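Local coordinates for protein ribulose-bisphosphate carboxylase (Alicyclobacillus acidocaldarius subsp. acidocaldarius, PDB 4NAS) that belongs to the ribulose-bisphosphate carboxylase large-chain family, pairing an N-terminal domain with a TIM-barrel domain that binds calcium ions in the model, at residues Pro124-Val130 with His329-Leu333; Leu288-Arg293 with Leu319-Ala325; Glu166-Gly170 with Ile203-Thr207. All coordinates share one frame; numbering follows the deposited sequence.

Contact 1: Pro124-Val130 with His329-Leu333; sequences PGPKFGV and HKPVL. With CA (calcium ion), chain L.
Val130 against Leu333 and Pro126 against Val332 make the apolar middle of the contact. Val130 CG2 sits 3.8 Å from Leu333 CG and also reaches the ring of Pro331; this methyl lies anti to its own carbonyl carbon (chi1 170° for CG1), which turns it onto the 331-333 backbone. Pro126 meets Val332 at about a right angle, its CG 3.9 Å from Val332 CG2, and its CG and CD also lie against Lys330 O. Farther out, Gly125 CA lies over one face of the His329 imidazole, a CH-pi contact 4.0 Å from the ring centroid. The extended part of Lys330 passes beside the Phe128 carbonyl, CD to O 3.2 Å. The direct backbone bond runs from Val130 N to Pro331 O (3.0 Å), bent at the hydrogen (139°), with the donor tilted from the carbonyl plane. Water 1 links Lys330 N to Pro126 O. At the polar edge a calcium ion binds Pro124 O at 2.4 Å and five waters; water 3 is hydrogen-bonded to His329 ND1, in the ring plane (3.1 Å), and water 2 donates to Pro126 O, so the ion reaches both segments through its hydration shell. His329 NE2 is bonded to Val120 O. The contact joins the loop entering helix 129-137 to the loop that feeds barrel strand 333-337, with helix 284-295 against His329 and Val332, helix 248-256 against Pro124, and Asp298 receiving the amides of Phe128 and Gly129.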
loop_
_atom_site.group_PDB
_atom_site.type_symbol
_atom_site.label_atom_id
_atom_site.label_comp_id
_atom_site.label_asym_id
_atom_site.label_seq_id
_atom_site.Cartn_x
_atom_site.Cartn_y
_atom_site.Cartn_z
ATOM N N PRO B 124 -10.929 14.707 1.820
ATOM C CA PRO B 124 -10.751 16.073 1.315
ATOM C C PRO B 124 -11.202 16.293 -0.125
ATOM O O PRO B 124 -11.719 17.360 -0.418
ATOM C CB PRO B 124 -9.234 16.288 1.404
ATOM C CG PRO B 124 -8.664 14.906 1.316
ATOM C CD PRO B 124 -9.631 14.064 2.100
ATOM N N GLY B 125 -10.984 15.350 -1.036
ATOM C CA GLY B 125 -11.238 15.653 -2.443
ATOM C C GLY B 125 -10.201 16.636 -2.987
ATOM O O GLY B 125 -9.379 17.170 -2.234
ATOM N N PRO B 126 -10.227 16.877 -4.303
ATOM C CA PRO B 126 -9.199 17.715 -4.935
ATOM C C PRO B 126 -9.314 19.165 -4.452
ATOM O O PRO B 126 -10.433 19.638 -4.223
ATOM C CB PRO B 126 -9.535 17.602 -6.424
ATOM C CG PRO B 126 -10.252 16.260 -6.539
ATOM C CD PRO B 126 -11.103 16.233 -5.301
ATOM N N LYS B 127 -8.179 19.814 -4.226
ATOM C CA LYS B 127 -8.164 21.219 -3.846
ATOM C C LYS B 127 -8.513 22.056 -5.077
ATOM O O LYS B 127 -9.219 23.062 -4.975
ATOM C CB LYS B 127 -6.793 21.606 -3.270
ATOM C CG LYS B 127 -6.752 23.004 -2.623
ATOM C CD LYS B 127 -5.406 23.355 -1.994
ATOM C CE LYS B 127 -5.162 22.656 -0.644
ATOM N NZ LYS B 127 -4.110 21.556 -0.655
ATOM N N PHE B 128 -8.032 21.629 -6.250
ATOM C CA PHE B 128 -8.242 22.415 -7.464
ATOM C C PHE B 128 -9.253 21.829 -8.445
ATOM O O PHE B 128 -10.119 22.555 -8.961
ATOM C CB PHE B 128 -6.901 22.666 -8.164
ATOM C CG PHE B 128 -5.981 23.548 -7.378
ATOM C CD1 PHE B 128 -6.065 24.928 -7.481
ATOM C CD2 PHE B 128 -5.052 23.003 -6.514
ATOM C CE1 PHE B 128 -5.223 25.743 -6.750
ATOM C CE2 PHE B 128 -4.217 23.816 -5.774
ATOM C CZ PHE B 128 -4.292 25.184 -5.901
ATOM N N GLY B 129 -9.129 20.534 -8.717
ATOM C CA GLY B 129 -9.934 19.887 -9.744
ATOM C C GLY B 129 -9.660 20.392 -11.154
ATOM O O GLY B 129 -8.713 21.142 -11.371
ATOM N N VAL B 130 -10.510 19.997 -12.104
ATOM C CA VAL B 130 -10.379 20.394 -13.502
ATOM C C VAL B 130 -10.320 21.922 -13.628
ATOM O O VAL B 130 -9.349 22.476 -14.133
ATOM C CB VAL B 130 -11.546 19.807 -14.368
ATOM C CG1 VAL B 130 -11.544 20.397 -15.745
ATOM C CG2 VAL B 130 -11.460 18.297 -14.448
ATOM N N HIS B 329 -17.203 16.291 -4.304
ATOM C CA HIS B 329 -15.824 16.695 -4.588
ATOM C C HIS B 329 -15.713 17.165 -6.038
ATOM O O HIS B 329 -16.536 16.794 -6.877
ATOM C CB HIS B 329 -14.854 15.547 -4.302
ATOM C CG HIS B 329 -14.960 15.014 -2.911
ATOM N ND1 HIS B 329 -14.991 15.835 -1.801
ATOM C CD2 HIS B 329 -15.077 13.747 -2.441
ATOM C CE1 HIS B 329 -15.114 15.098 -0.711
ATOM N NE2 HIS B 329 -15.177 13.827 -1.070
ATOM N N LYS B 330 -14.706 17.990 -6.309
ATOM C CA LYS B 330 -14.364 18.415 -7.660
ATOM C C LYS B 330 -13.930 17.223 -8.522
ATOM O O LYS B 330 -13.359 16.248 -8.015
ATOM C CB LYS B 330 -13.207 19.438 -7.626
ATOM C CG LYS B 330 -13.495 20.755 -6.870
ATOM C CD LYS B 330 -12.210 21.565 -6.776
ATOM C CE LYS B 330 -12.451 23.029 -6.459
ATOM N NZ LYS B 330 -12.962 23.184 -5.095
ATOM N N PRO B 331 -14.177 17.310 -9.838
ATOM C CA PRO B 331 -13.732 16.294 -10.803
ATOM C C PRO B 331 -12.233 16.388 -11.081
ATOM O O PRO B 331 -11.603 17.433 -10.885
ATOM C CB PRO B 331 -14.534 16.645 -12.060
ATOM C CG PRO B 331 -14.715 18.106 -11.957
ATOM C CD PRO B 331 -14.930 18.395 -10.502
ATOM N N VAL B 332 -11.673 15.284 -11.539
ATOM C CA VAL B 332 -10.235 15.139 -11.692
ATOM C C VAL B 332 -9.916 15.062 -13.181
ATOM O O VAL B 332 -10.694 14.499 -13.941
ATOM C CB VAL B 332 -9.747 13.848 -11.017
ATOM C CG1 VAL B 332 -8.226 13.669 -11.186
ATOM C CG2 VAL B 332 -10.153 13.847 -9.549
ATOM N N LEU B 333 -8.781 15.628 -13.587
ATOM C CA LEU B 333 -8.325 15.537 -14.973
ATOM C C LEU B 333 -7.646 14.198 -15.210
ATOM O O LEU B 333 -6.718 13.846 -14.500
ATOM C CB LEU B 333 -7.318 16.663 -15.284
ATOM C CG LEU B 333 -7.820 18.052 -15.668
ATOM C CD1 LEU B 333 -6.685 19.075 -15.504
ATOM C CD2 LEU B 333 -8.320 18.045 -17.113
HETATM CA CA CA L . -12.720 19.345 0.444
HETATM O O HOH W 1 -13.095 18.640 -4.101
HETATM O O HOH W 2 -11.507 20.464 -1.626
HETATM O O HOH W 3 -14.303 18.837 -1.416
HETATM O O HOH W 4 -15.096 20.930 0.619
HETATM O O HOH W 5 -13.860 17.700 1.922
HETATM O O HOH W 6 -10.720 19.639 1.543
#

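Contact 2: Leu288-Arg293 with Leu319-Ala325; sequences LGQLMR and LLQHLRA
Ala325 O is gripped end-on by both terminal nitrogens of Arg293: NH2 at 2.7 Å, in the carbonyl plane on a lone pair, and NH1 at 2.9 Å, tilted slightly out of that plane. Arg293 NH2 also donates to His322 O (2.9 Å), the straightest of the three bonds at 157°. Both acceptors lie near the guanidinium plane, while Leu323 O stands over one face without a hydrogen bond. With CG anti to the backbone N and the chain extended beyond it, Arg293 spans from its own helix to the C-terminal end of helix 313-324. One turn back, the side chain of Gln290 lies across the His322 imidazole: CB is centred over one ring face, 3.7 Å from the centroid, and the amide is stacked with its plane 19° from that of the ring. Gln290 NE2 is bonded to Leu113 O and His322 NE2 to Asp285, so both polar ends are held from outside. The axes of segments 288-293 and 319-324 approach to 7.6 Å, nearly parallel (18°). Gly289 CA lies 4.0 Å from Leu319 CG, and its carbonyl carbon is near His322 CB. Leu319 CD1 packs 3.6 Å from Leu288 CB, and Leu323 CD2 reaches the Gly289 carbonyl. These neighbours are successive outer helices of the TIM barrel, with Phe302 of strand 299-303 beneath the leucines. With NE and NH1 also bonded to Lys330 O and His329 O, the buried guanidinium is ringed by carbonyl oxygens; its positive charge is probably eased by their dipoles and by the negative end of helix 313-324.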
loop_
_atom_site.group_PDB
_atom_site.type_symbol
_atom_site.label_atom_id
_atom_site.label_comp_id
_atom_site.label_asym_id
_atom_site.label_seq_id
_atom_site.Cartn_x
_atom_site.Cartn_y
_atom_site.Cartn_z
ATOM N N LEU B 288 -6.889 3.529 -8.789
ATOM C CA LEU B 288 -6.464 4.698 -9.567
ATOM C C LEU B 288 -7.568 5.706 -9.802
ATOM O O LEU B 288 -7.324 6.775 -10.360
ATOM C CB LEU B 288 -5.893 4.247 -10.923
ATOM C CG LEU B 288 -4.682 3.333 -10.782
ATOM C CD1 LEU B 288 -4.218 2.811 -12.139
ATOM C CD2 LEU B 288 -3.548 4.075 -10.078
ATOM N N GLY B 289 -8.792 5.404 -9.377
ATOM C CA GLY B 289 -9.877 6.300 -9.724
ATOM C C GLY B 289 -10.607 6.853 -8.522
ATOM O O GLY B 289 -10.439 8.018 -8.130
ATOM N N GLN B 290 -11.419 5.987 -7.939
ATOM C CA GLN B 290 -12.221 6.314 -6.770
ATOM C C GLN B 290 -11.382 6.842 -5.614
ATOM O O GLN B 290 -11.647 7.918 -5.088
ATOM C CB GLN B 290 -12.985 5.062 -6.331
ATOM C CG GLN B 290 -14.042 5.299 -5.239
ATOM C CD GLN B 290 -14.942 4.083 -5.061
ATOM O OE1 GLN B 290 -14.511 2.949 -5.254
ATOM N NE2 GLN B 290 -16.193 4.314 -4.677
ATOM N N LEU B 291 -10.393 6.074 -5.200
ATOM C CA LEU B 291 -9.535 6.438 -4.074
ATOM C C LEU B 291 -8.676 7.689 -4.336
ATOM O O LEU B 291 -8.442 8.497 -3.427
ATOM C CB LEU B 291 -8.612 5.268 -3.739
ATOM C CG LEU B 291 -9.334 4.016 -3.230
ATOM C CD1 LEU B 291 -8.341 3.014 -2.669
ATOM C CD2 LEU B 291 -10.340 4.398 -2.194
HETATM N N MSE B 292 -8.193 7.824 -5.570
HETATM C CA MSE B 292 -7.405 8.994 -5.962
HETATM C C MSE B 292 -8.178 10.302 -5.848
HETATM O O MSE B 292 -7.655 11.295 -5.345
HETATM C CB MSE B 292 -6.908 8.842 -7.402
HETATM C CG MSE B 292 -5.861 7.788 -7.592
HETATM SE SE MSE B 292 -4.303 8.155 -6.507
HETATM C CE MSE B 292 -3.164 6.813 -7.285
ATOM N N ARG B 293 -9.419 10.314 -6.337
ATOM C CA ARG B 293 -10.250 11.515 -6.236
ATOM C C ARG B 293 -10.522 11.853 -4.757
ATOM O O ARG B 293 -10.459 13.016 -4.332
ATOM C CB ARG B 293 -11.558 11.350 -7.037
ATOM C CG ARG B 293 -12.493 12.546 -6.978
ATOM C CD ARG B 293 -13.676 12.323 -7.926
ATOM N NE ARG B 293 -14.487 13.524 -8.090
ATOM C CZ ARG B 293 -15.623 13.566 -8.779
ATOM N NH1 ARG B 293 -16.304 14.704 -8.868
ATOM N NH2 ARG B 293 -16.090 12.464 -9.346
ATOM N N LEU B 319 -13.072 3.815 -14.145
ATOM C CA LEU B 319 -12.049 4.740 -13.672
ATOM C C LEU B 319 -12.438 6.158 -14.028
ATOM O O LEU B 319 -12.500 7.016 -13.145
ATOM C CB LEU B 319 -10.655 4.362 -14.208
ATOM C CG LEU B 319 -9.458 5.008 -13.474
ATOM C CD1 LEU B 319 -8.181 4.230 -13.684
ATOM C CD2 LEU B 319 -9.252 6.474 -13.865
ATOM N N LEU B 320 -12.694 6.412 -15.319
ATOM C CA LEU B 320 -13.051 7.755 -15.763
ATOM C C LEU B 320 -14.305 8.266 -15.054
ATOM O O LEU B 320 -14.368 9.423 -14.614
ATOM C CB LEU B 320 -13.245 7.814 -17.286
ATOM C CG LEU B 320 -13.447 9.248 -17.816
ATOM C CD1 LEU B 320 -12.208 10.098 -17.565
ATOM C CD2 LEU B 320 -13.806 9.268 -19.304
ATOM N N GLN B 321 -15.308 7.407 -14.950
ATOM C CA GLN B 321 -16.528 7.788 -14.271
ATOM C C GLN B 321 -16.241 8.134 -12.787
ATOM O O GLN B 321 -16.884 9.013 -12.213
ATOM C CB GLN B 321 -17.575 6.680 -14.409
ATOM C CG GLN B 321 -18.967 7.087 -13.961
ATOM C CD GLN B 321 -19.559 8.214 -14.803
ATOM O OE1 GLN B 321 -19.095 8.497 -15.914
ATOM N NE2 GLN B 321 -20.588 8.864 -14.274
ATOM N N HIS B 322 -15.270 7.465 -12.173
ATOM C CA HIS B 322 -14.911 7.827 -10.794
ATOM C C HIS B 322 -14.339 9.242 -10.736
ATOM O O HIS B 322 -14.653 10.024 -9.838
ATOM C CB HIS B 322 -13.902 6.854 -10.183
ATOM C CG HIS B 322 -14.491 5.553 -9.743
ATOM N ND1 HIS B 322 -15.612 5.469 -8.946
ATOM C CD2 HIS B 322 -14.087 4.280 -9.960
ATOM C CE1 HIS B 322 -15.894 4.197 -8.721
ATOM N NE2 HIS B 322 -14.974 3.457 -9.316
ATOM N N LEU B 323 -13.491 9.563 -11.699
ATOM C CA LEU B 323 -12.866 10.872 -11.753
ATOM C C LEU B 323 -13.856 11.983 -12.068
ATOM O O LEU B 323 -13.640 13.114 -11.647
ATOM C CB LEU B 323 -11.736 10.883 -12.803
ATOM C CG LEU B 323 -10.600 9.871 -12.657
ATOM C CD1 LEU B 323 -9.581 10.059 -13.781
ATOM C CD2 LEU B 323 -9.901 10.037 -11.308
ATOM N N ARG B 324 -14.934 11.675 -12.796
ATOM C CA ARG B 324 -15.825 12.707 -13.330
ATOM C C ARG B 324 -17.223 12.780 -12.731
ATOM O O ARG B 324 -17.890 13.798 -12.867
ATOM C CB ARG B 324 -15.977 12.547 -14.828
ATOM C CG ARG B 324 -14.678 12.780 -15.570
ATOM C CD ARG B 324 -14.920 12.874 -17.061
ATOM N NE ARG B 324 -13.744 13.403 -17.715
ATOM C CZ ARG B 324 -13.594 13.459 -19.030
ATOM N NH1 ARG B 324 -14.565 13.023 -19.827
ATOM N NH2 ARG B 324 -12.478 13.962 -19.536
ATOM N N ALA B 325 -17.658 11.705 -12.082
ATOM C CA ALA B 325 -19.032 11.620 -11.560
ATOM C C ALA B 325 -19.417 12.793 -10.661
ATOM O O ALA B 325 -18.633 13.255 -9.832
ATOM C CB ALA B 325 -19.251 10.311 -10.824
#

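Contact 3: Glu166-Gly170 with Ile203-Thr207; sequences EQAEG and IAQRT
Apolar contact between Glu169, Ala168 and Ile203 forms the base. Ile203 CD1 fits between the two residues, 3.6 Å from Glu169 CG and 3.8 Å from Ala168 CB; CG1 anti to the carbonyl carbon (chi1 -72°) sends this arm toward helix 157-168. The side chains of Glu169 and Ile203 cross at about a right angle. The CG methylene of the glutamate packs on Ile203, while its extended chain carries OE2 on to Arg206. Ile203 CG2 and Thr207 CG2 lie near the Ala168 carbonyl, Thr207 CG2 at 3.8 Å from Ala168 O.

The charged contact is a salt bridge, Glu169 OE2 to Arg206 NH1 at 2.7 Å. The oxygen stands over a face of the guanidinium, whose plane makes 65° with the carboxylate; no N-H points at it, and the attraction is one of charge alone. Arg206 also has a long, weak ion pair with Glu202.

Backbone bonds stay within each segment: Ile203 O accepts from both Arg206 N and Thr207 N. The Thr207 side chain is bonded through OG1 to Arg209 N, just beyond the segment. The contact thus brings together the C-terminal ends of helices 157-168 and 189-207 in the TIM-barrel domain, with Ala168 also touching Thr211 in the loop leading to strand 214-216.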
loop_
_atom_site.group_PDB
_atom_site.type_symbol
_atom_site.label_atom_id
_atom_site.label_comp_id
_atom_site.label_asym_id
_atom_site.label_seq_id
_atom_site.Cartn_x
_atom_site.Cartn_y
_atom_site.Cartn_z
ATOM N N GLU B 166 14.280 22.820 -23.485
ATOM C CA GLU B 166 13.913 22.120 -24.710
ATOM C C GLU B 166 12.443 21.732 -24.725
ATOM O O GLU B 166 11.756 21.975 -25.704
ATOM C CB GLU B 166 14.781 20.878 -24.917
ATOM C CG GLU B 166 16.229 21.185 -25.286
ATOM C CD GLU B 166 16.360 21.989 -26.577
ATOM O OE1 GLU B 166 16.403 23.241 -26.511
ATOM O OE2 GLU B 166 16.433 21.366 -27.660
ATOM N N GLN B 167 11.961 21.129 -23.642
ATOM C CA GLN B 167 10.534 20.810 -23.543
ATOM C C GLN B 167 9.637 22.051 -23.597
ATOM O O GLN B 167 8.667 22.086 -24.356
ATOM C CB GLN B 167 10.233 19.970 -22.296
ATOM C CG GLN B 167 10.718 18.533 -22.413
ATOM C CD GLN B 167 10.872 17.872 -21.070
ATOM O OE1 GLN B 167 10.088 16.977 -20.697
ATOM N NE2 GLN B 167 11.882 18.299 -20.323
ATOM N N ALA B 168 9.986 23.078 -22.829
ATOM C CA ALA B 168 9.165 24.281 -22.742
ATOM C C ALA B 168 9.152 25.045 -24.066
ATOM O O ALA B 168 8.181 25.724 -24.401
ATOM C CB ALA B 168 9.644 25.177 -21.603
ATOM N N GLU B 169 10.220 24.914 -24.836
ATOM C CA GLU B 169 10.271 25.604 -26.114
ATOM C C GLU B 169 9.242 25.046 -27.097
ATOM O O GLU B 169 8.912 25.685 -28.096
ATOM C CB GLU B 169 11.700 25.650 -26.663
ATOM C CG GLU B 169 12.504 26.736 -25.948
ATOM C CD GLU B 169 13.936 26.868 -26.405
ATOM O OE1 GLU B 169 14.617 25.833 -26.584
ATOM O OE2 GLU B 169 14.384 28.024 -26.567
ATOM N N GLY B 170 8.707 23.867 -26.782
ATOM C CA GLY B 170 7.615 23.295 -27.553
ATOM C C GLY B 170 6.228 23.787 -27.140
ATOM O O GLY B 170 5.224 23.300 -27.655
ATOM N N ILE B 203 11.597 31.658 -21.710
ATOM C CA ILE B 203 11.008 31.001 -22.874
ATOM C C ILE B 203 9.611 31.536 -23.254
ATOM O O ILE B 203 9.254 31.603 -24.441
ATOM C CB ILE B 203 11.020 29.469 -22.688
ATOM C CG1 ILE B 203 12.451 28.954 -22.821
ATOM C CG2 ILE B 203 10.145 28.772 -23.711
ATOM C CD1 ILE B 203 12.590 27.503 -22.437
ATOM N N ALA B 204 8.843 31.962 -22.256
ATOM C CA ALA B 204 7.499 32.489 -22.494
ATOM C C ALA B 204 7.503 33.696 -23.431
ATOM O O ALA B 204 6.491 33.998 -24.065
ATOM C CB ALA B 204 6.830 32.854 -21.177
ATOM N N GLN B 205 8.642 34.377 -23.514
ATOM C CA GLN B 205 8.766 35.545 -24.379
ATOM C C GLN B 205 8.714 35.197 -25.868
ATOM O O GLN B 205 8.433 36.056 -26.698
ATOM C CB GLN B 205 10.026 36.336 -24.028
ATOM C CG GLN B 205 9.899 37.080 -22.708
ATOM C CD GLN B 205 10.955 38.151 -22.530
ATOM O OE1 GLN B 205 10.638 39.321 -22.291
ATOM N NE2 GLN B 205 12.220 37.759 -22.643
ATOM N N ARG B 206 8.978 33.935 -26.200
ATOM C CA ARG B 206 8.864 33.460 -27.575
ATOM C C ARG B 206 7.602 32.616 -27.735
ATOM O O ARG B 206 6.897 32.716 -28.730
ATOM C CB ARG B 206 10.077 32.614 -27.960
ATOM C CG ARG B 206 11.208 32.619 -26.946
ATOM C CD ARG B 206 12.314 31.660 -27.366
ATOM N NE ARG B 206 13.499 31.797 -26.528
ATOM C CZ ARG B 206 14.658 31.191 -26.771
ATOM N NH1 ARG B 206 14.786 30.403 -27.832
ATOM N NH2 ARG B 206 15.691 31.376 -25.957
ATOM N N THR B 207 7.321 31.777 -26.750
ATOM C CA THR B 207 6.156 30.903 -26.825
ATOM C C THR B 207 4.845 31.585 -26.470
ATOM O O THR B 207 3.819 31.274 -27.064
ATOM C CB THR B 207 6.309 29.687 -25.915
ATOM O OG1 THR B 207 6.301 30.119 -24.548
ATOM C CG2 THR B 207 7.608 28.968 -26.232
#

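How the contacts relate
From the N terminus, the loop at 124-130 comes first, and contact 1 is completed only 199 residues later at 329-333, closing most of the TIM-barrel domain into one long loop. Inside it, contact 3 closes a short excursion between the ends of two helices, and contact 2 later joins helix 284-295 to helix 313-324; these two follow in series without crossing. Contacts 1 and 2 touch, with centres about 10 Å apart: Val332 N bonds to Leu323 O at 2.9 Å, tying the strand 333-337 approach to the preceding helix. Contact 3 stands apart, its centre about 28 Å from that of contact 1 and about 33 Å from that of contact 2.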